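Local coordinates for geranylgeranyl Pyrophosphate Synthetase (Geoglobus acetivorans, PDB 5JFQ) that catalyses the successive addition of isopentenyl diphosphate to dimethylallyl diphosphate, giving geranylgeranyl diphosphate as the major product and less farnesyl diphosphate, at the interface of chains A and B. Sequence-based numbering; all coordinates share one arbitrary frame. Chains: chain A/B, Geranylgeranyl Pyrophosphate Synthetase.

Contacts 1 and 2 are two patches of one two-fold symmetric homodimer interface, the centres of their C-alpha atoms about 16 Å apart. Helix 105-123 runs through both: its first part supplies residues 106 to 113 to contact 1, and its later turns carry Ala117, Phe120 and Glu121 into contact 2. Helix 67-88 meets it in contact 1 and helix 130-159 in contact 2, where it also packs on its symmetry mate through Phe120. Contact 1 includes residues of the magnesium-binding aspartate motif on helix 67-88 and probably ties dimer formation to the active-site neighbourhood; contact 2 combines a phenylalanine stack with a salt bridge.

Contact 1: the interface of chains A and B. Residues chain A 79, 83, 86-87, 109, 113; chain B 83, 106, 109-110, 113.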
loop_
_atom_site.group_PDB
_atom_site.type_symbol
_atom_site.label_atom_id
_atom_site.label_comp_id
_atom_site.label_asym_id
_atom_site.label_seq_id
_atom_site.Cartn_x
_atom_site.Cartn_y
_atom_site.Cartn_z
ATOM N N PHE A 79 6.779 -4.637 3.752
ATOM C CA PHE A 79 5.566 -3.935 4.012
ATOM C C PHE A 79 4.541 -4.850 4.637
ATOM O O PHE A 79 3.851 -4.439 5.520
ATOM C CB PHE A 79 5.041 -3.250 2.751
ATOM C CG PHE A 79 3.602 -3.507 2.466
ATOM C CD1 PHE A 79 2.632 -2.989 3.256
ATOM C CD2 PHE A 79 3.241 -4.296 1.424
ATOM C CE1 PHE A 79 1.336 -3.266 3.024
ATOM C CE2 PHE A 79 1.953 -4.579 1.184
ATOM C CZ PHE A 79 0.994 -4.057 1.979
ATOM N N HIS A 83 2.634 -4.355 8.553
ATOM C CA HIS A 83 1.191 -4.395 8.746
ATOM C C HIS A 83 0.735 -5.683 9.426
ATOM O O HIS A 83 -0.185 -5.657 10.255
ATOM C CB HIS A 83 0.496 -4.203 7.404
ATOM C CG HIS A 83 0.468 -2.776 6.972
ATOM N ND1 HIS A 83 -0.275 -2.327 5.901
ATOM C CD2 HIS A 83 1.078 -1.685 7.498
ATOM C CE1 HIS A 83 -0.117 -1.021 5.779
ATOM N NE2 HIS A 83 0.701 -0.607 6.733
ATOM N N ILE A 86 1.067 -5.452 13.114
ATOM C CA ILE A 86 0.015 -4.683 13.752
ATOM C C ILE A 86 -1.146 -5.584 14.134
ATOM O O ILE A 86 -1.858 -5.303 15.099
ATOM C CB ILE A 86 -0.442 -3.531 12.836
ATOM C CG1 ILE A 86 0.735 -2.640 12.437
ATOM C CG2 ILE A 86 -1.512 -2.692 13.510
ATOM C CD1 ILE A 86 0.328 -1.470 11.521
ATOM N N MET A 87 -1.353 -6.687 13.414
ATOM C CA MET A 87 -2.551 -7.491 13.628
ATOM C C MET A 87 -2.331 -8.775 14.407
ATOM O O MET A 87 -3.310 -9.336 14.903
ATOM C CB MET A 87 -3.204 -7.852 12.294
ATOM C CG MET A 87 -3.258 -6.730 11.311
ATOM S SD MET A 87 -3.536 -7.435 9.662
ATOM C CE MET A 87 -3.735 -5.924 8.738
ATOM N N ILE A 109 1.477 1.938 10.463
ATOM C CA ILE A 109 0.643 1.850 9.277
ATOM C C ILE A 109 1.255 2.668 8.149
ATOM O O ILE A 109 1.442 2.177 7.031
ATOM C CB ILE A 109 -0.783 2.311 9.589
ATOM C CG1 ILE A 109 -1.401 1.425 10.659
ATOM C CG2 ILE A 109 -1.620 2.350 8.302
ATOM C CD1 ILE A 109 -2.654 2.009 11.205
ATOM N N ASP A 113 2.662 1.598 4.413
ATOM C CA ASP A 113 2.156 2.316 3.250
ATOM C C ASP A 113 3.268 3.024 2.494
ATOM O O ASP A 113 3.169 3.197 1.279
ATOM C CB ASP A 113 1.095 3.339 3.669
ATOM C CG ASP A 113 -0.147 2.693 4.230
ATOM O OD1 ASP A 113 -0.248 1.458 4.163
ATOM O OD2 ASP A 113 -1.031 3.416 4.738
ATOM N N HIS B 83 -6.995 4.274 5.899
ATOM C CA HIS B 83 -5.911 4.293 6.878
ATOM C C HIS B 83 -5.942 5.548 7.760
ATOM O O HIS B 83 -5.558 5.491 8.938
ATOM C CB HIS B 83 -4.579 4.143 6.154
ATOM C CG HIS B 83 -4.319 2.746 5.690
ATOM N ND1 HIS B 83 -3.080 2.317 5.259
ATOM C CD2 HIS B 83 -5.143 1.672 5.602
ATOM C CE1 HIS B 83 -3.150 1.034 4.946
ATOM N NE2 HIS B 83 -4.392 0.623 5.137
ATOM N N PRO B 106 -7.579 -4.437 11.976
ATOM C CA PRO B 106 -6.859 -5.252 10.982
ATOM C C PRO B 106 -7.556 -5.324 9.627
ATOM O O PRO B 106 -6.896 -5.127 8.596
ATOM C CB PRO B 106 -6.741 -6.624 11.677
ATOM C CG PRO B 106 -7.690 -6.582 12.815
ATOM C CD PRO B 106 -7.739 -5.169 13.244
ATOM N N ILE B 109 -7.045 -2.120 7.858
ATOM C CA ILE B 109 -5.710 -2.027 7.286
ATOM C C ILE B 109 -5.653 -2.790 5.969
ATOM O O ILE B 109 -5.255 -2.243 4.933
ATOM C CB ILE B 109 -4.661 -2.526 8.289
ATOM C CG1 ILE B 109 -4.630 -1.583 9.508
ATOM C CG2 ILE B 109 -3.292 -2.638 7.610
ATOM C CD1 ILE B 109 -3.781 -2.083 10.652
ATOM N N LEU B 110 -6.091 -4.054 5.980
ATOM C CA LEU B 110 -6.086 -4.853 4.755
ATOM C C LEU B 110 -6.965 -4.241 3.676
ATOM O O LEU B 110 -6.666 -4.388 2.485
ATOM C CB LEU B 110 -6.546 -6.293 5.021
ATOM C CG LEU B 110 -5.678 -7.170 5.936
ATOM C CD1 LEU B 110 -6.343 -8.525 6.270
ATOM C CD2 LEU B 110 -4.275 -7.349 5.371
ATOM N N ASP B 113 -4.941 -1.537 2.171
ATOM C CA ASP B 113 -3.841 -2.210 1.479
ATOM C C ASP B 113 -4.306 -2.808 0.163
ATOM O O ASP B 113 -3.533 -2.863 -0.800
ATOM C CB ASP B 113 -3.246 -3.314 2.344
ATOM C CG ASP B 113 -2.373 -2.786 3.453
ATOM O OD1 ASP B 113 -2.109 -1.570 3.502
ATOM O OD2 ASP B 113 -1.935 -3.610 4.283
#
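A:His83 meets B:Asp113 tip to tip, imidazole and carboxylate nearly coplanar, next to the first aspartate-rich motif (DDXXD) of the FPP/GGPP synthase family. A:His83 directly precedes this motif, and A:Ile86 and A:Met87 occupy its two variable positions. The ND1 N-H of A:His83 points almost straight at the syn lone pair of B:Asp113 OD2, 2.6 Å away. On the other side of the ring, NE2 donates within the ring plane to the backbone carbonyl A:Ile109 O at 2.9 Å, using a lone pair of that oxygen. These two bonds fix the rotation of the imidazole, and CG, anti to the carbonyl carbon (chi1 -79°), directs the ring across the interface. With an acceptor facing each nitrogen, the doubly protonated ring might be favoured, although its protons are not seen. A:Phe79 lays CD1 over the rim of one imidazole face. It also turns the edge of its ring to the same carboxylate, with CE1 3.5 Å from B:Asp113 OD2 and the planes 80° apart. B:His83 and A:Asp113 repeat the pairing with the chains exchanged, but their modelled separation is too short to judge the bond. Beside the polar pair, the CG2 methyl of B:Ile109 packs 3.8 Å from A:His83 CG, and the CD1 end of B:Ile109 touches A:Ile86 CG2. A:Met87, extended beyond CG, runs its CG past B:Pro106 CB at 3.5 Å. Its terminal methyl CE then meets the CG2 branch of B:Ile109 end to end at 3.5 Å, and lies 3.6 Å from B:Leu110 CG.

Contact 2: the interface of chains A and B. Residues chain A 120, 137-138, 141-142, 144-145; chain B 117, 120-121, 124.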
loop_
_atom_site.group_PDB
_atom_site.type_symbol
_atom_site.label_atom_id
_atom_site.label_comp_id
_atom_site.label_asym_id
_atom_site.label_seq_id
_atom_site.Cartn_x
_atom_site.Cartn_y
_atom_site.Cartn_z
ATOM N N PHE A 120 6.565 -0.048 -5.763
ATOM C CA PHE A 120 6.175 0.207 -7.136
ATOM C C PHE A 120 7.086 1.233 -7.780
ATOM O O PHE A 120 7.449 1.092 -8.954
ATOM C CB PHE A 120 4.719 0.634 -7.205
ATOM C CG PHE A 120 3.775 -0.491 -6.969
ATOM C CD1 PHE A 120 3.439 -1.357 -8.007
ATOM C CD2 PHE A 120 3.248 -0.721 -5.709
ATOM C CE1 PHE A 120 2.567 -2.430 -7.787
ATOM C CE2 PHE A 120 2.377 -1.788 -5.481
ATOM C CZ PHE A 120 2.038 -2.643 -6.512
ATOM N N VAL A 137 4.173 -4.463 -13.129
ATOM C CA VAL A 137 3.403 -3.670 -12.176
ATOM C C VAL A 137 2.034 -4.294 -11.980
ATOM O O VAL A 137 1.630 -4.600 -10.854
ATOM C CB VAL A 137 3.306 -2.209 -12.640
ATOM C CG1 VAL A 137 2.234 -1.483 -11.875
ATOM C CG2 VAL A 137 4.645 -1.528 -12.472
ATOM N N SER A 138 1.325 -4.551 -13.076
ATOM C CA SER A 138 0.017 -5.189 -12.956
ATOM C C SER A 138 0.110 -6.503 -12.191
ATOM O O SER A 138 -0.734 -6.800 -11.340
ATOM C CB SER A 138 -0.590 -5.436 -14.332
ATOM O OG SER A 138 -1.812 -6.128 -14.156
ATOM N N ALA A 141 0.976 -6.003 -8.347
ATOM C CA ALA A 141 -0.222 -5.480 -7.715
ATOM C C ALA A 141 -1.263 -6.570 -7.500
ATOM O O ALA A 141 -1.835 -6.677 -6.409
ATOM C CB ALA A 141 -0.796 -4.341 -8.554
ATOM N N ARG A 142 -1.532 -7.390 -8.521
ATOM C CA ARG A 142 -2.497 -8.465 -8.305
ATOM C C ARG A 142 -2.032 -9.392 -7.185
ATOM O O ARG A 142 -2.849 -9.860 -6.384
ATOM C CB ARG A 142 -2.756 -9.222 -9.611
ATOM C CG ARG A 142 -3.590 -10.549 -9.526
ATOM C CD ARG A 142 -4.889 -10.496 -8.701
ATOM N NE ARG A 142 -5.526 -9.173 -8.672
ATOM C CZ ARG A 142 -6.636 -8.871 -7.992
ATOM N NH1 ARG A 142 -7.269 -9.803 -7.268
ATOM N NH2 ARG A 142 -7.112 -7.627 -8.039
ATOM N N CYS A 144 -0.113 -8.470 -4.596
ATOM C CA CYS A 144 -0.368 -7.729 -3.373
ATOM C C CYS A 144 -1.814 -7.899 -2.928
ATOM O O CYS A 144 -2.077 -8.216 -1.762
ATOM C CB CYS A 144 -0.007 -6.260 -3.576
ATOM S SG CYS A 144 1.753 -6.021 -3.746
ATOM N N VAL A 145 -2.765 -7.741 -3.856
ATOM C CA VAL A 145 -4.171 -7.950 -3.512
ATOM C C VAL A 145 -4.364 -9.340 -2.965
ATOM O O VAL A 145 -5.093 -9.545 -1.991
ATOM C CB VAL A 145 -5.089 -7.718 -4.719
ATOM C CG1 VAL A 145 -6.450 -8.370 -4.460
ATOM C CG2 VAL A 145 -5.238 -6.231 -4.987
ATOM N N ALA B 117 -3.084 -1.618 -3.699
ATOM C CA ALA B 117 -2.617 -2.421 -4.823
ATOM C C ALA B 117 -3.567 -2.291 -6.010
ATOM O O ALA B 117 -3.124 -2.170 -7.164
ATOM C CB ALA B 117 -2.467 -3.890 -4.411
ATOM N N PHE B 120 -2.756 0.547 -8.430
ATOM C CA PHE B 120 -1.685 0.351 -9.387
ATOM C C PHE B 120 -2.068 -0.666 -10.457
ATOM O O PHE B 120 -1.592 -0.570 -11.592
ATOM C CB PHE B 120 -0.415 -0.039 -8.656
ATOM C CG PHE B 120 0.228 1.112 -7.973
ATOM C CD1 PHE B 120 0.992 2.018 -8.697
ATOM C CD2 PHE B 120 0.015 1.338 -6.623
ATOM C CE1 PHE B 120 1.569 3.097 -8.084
ATOM C CE2 PHE B 120 0.593 2.432 -5.987
ATOM C CZ PHE B 120 1.375 3.313 -6.711
ATOM N N GLU B 121 -2.941 -1.622 -10.140
ATOM C CA GLU B 121 -3.374 -2.526 -11.190
ATOM C C GLU B 121 -4.288 -1.806 -12.166
ATOM O O GLU B 121 -4.244 -2.059 -13.377
ATOM C CB GLU B 121 -4.080 -3.747 -10.610
ATOM C CG GLU B 121 -4.510 -4.720 -11.675
ATOM C CD GLU B 121 -5.330 -5.870 -11.158
ATOM O OE1 GLU B 121 -5.538 -5.964 -9.935
ATOM O OE2 GLU B 121 -5.771 -6.686 -11.994
ATOM N N SER B 124 -2.293 0.612 -14.478
ATOM C CA SER B 124 -1.529 -0.130 -15.467
ATOM C C SER B 124 -2.380 -0.602 -16.632
ATOM O O SER B 124 -1.820 -1.027 -17.649
ATOM C CB SER B 124 -0.844 -1.334 -14.810
ATOM O OG SER B 124 -1.744 -2.431 -14.681
#
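A:Phe120 and B:Phe120 stack face to face across the dimer interface, their planes 3° apart and ring centroids separated by 4.4 Å. The rings are slipped, so that the CG of each lies over the centre of the other and A:Phe120 CE1 comes 3.9 Å from B:Phe120 CB. In both, CG anti to the carbonyl carbon (chi1 -73° in A:Phe120) sends the ring toward its mate, and a near-perpendicular chi2 sets the rings parallel. Since both subunits would carry it, an alanine in place of A:Phe120 would probably remove the stack altogether and leave a gap between the two helices 105-123. Close packing continues along helix 130-159 of chain A, where small side chains probably allow the helices to come close. The methyl CB of B:Ala117 sits 3.5 Å from A:Cys144 CB and also touches A:Val145 CG2, while the methyl CB of A:Ala141 faces B:Ala117 O at 3.5 Å. The polar flank is more sparsely bonded. A:Arg142, bent along its chain, brings NH2 of its guanidinium to the syn lone pair of B:Glu121 OE1 in a 3.0 Å salt bridge. The carboxylate oxygen lies in the guanidinium plane, yet the two flat groups are twisted 66° apart, and the bond from NE to the same oxygen is weak. A:Val145 CB covers one guanidinium face from within chain A. Farther along, A:Ser138 and B:Ser124 meet without a hydrogen bond between their hydroxyls; B:Ser124 OG instead bonds to the backbone B:Glu121 O at 2.8 Å. The stack joins helix 105-123 to its counterpart in the other subunit, and the alanine contacts and ion pair join it to helix 130-159, helping to hold the synthase as a homodimer.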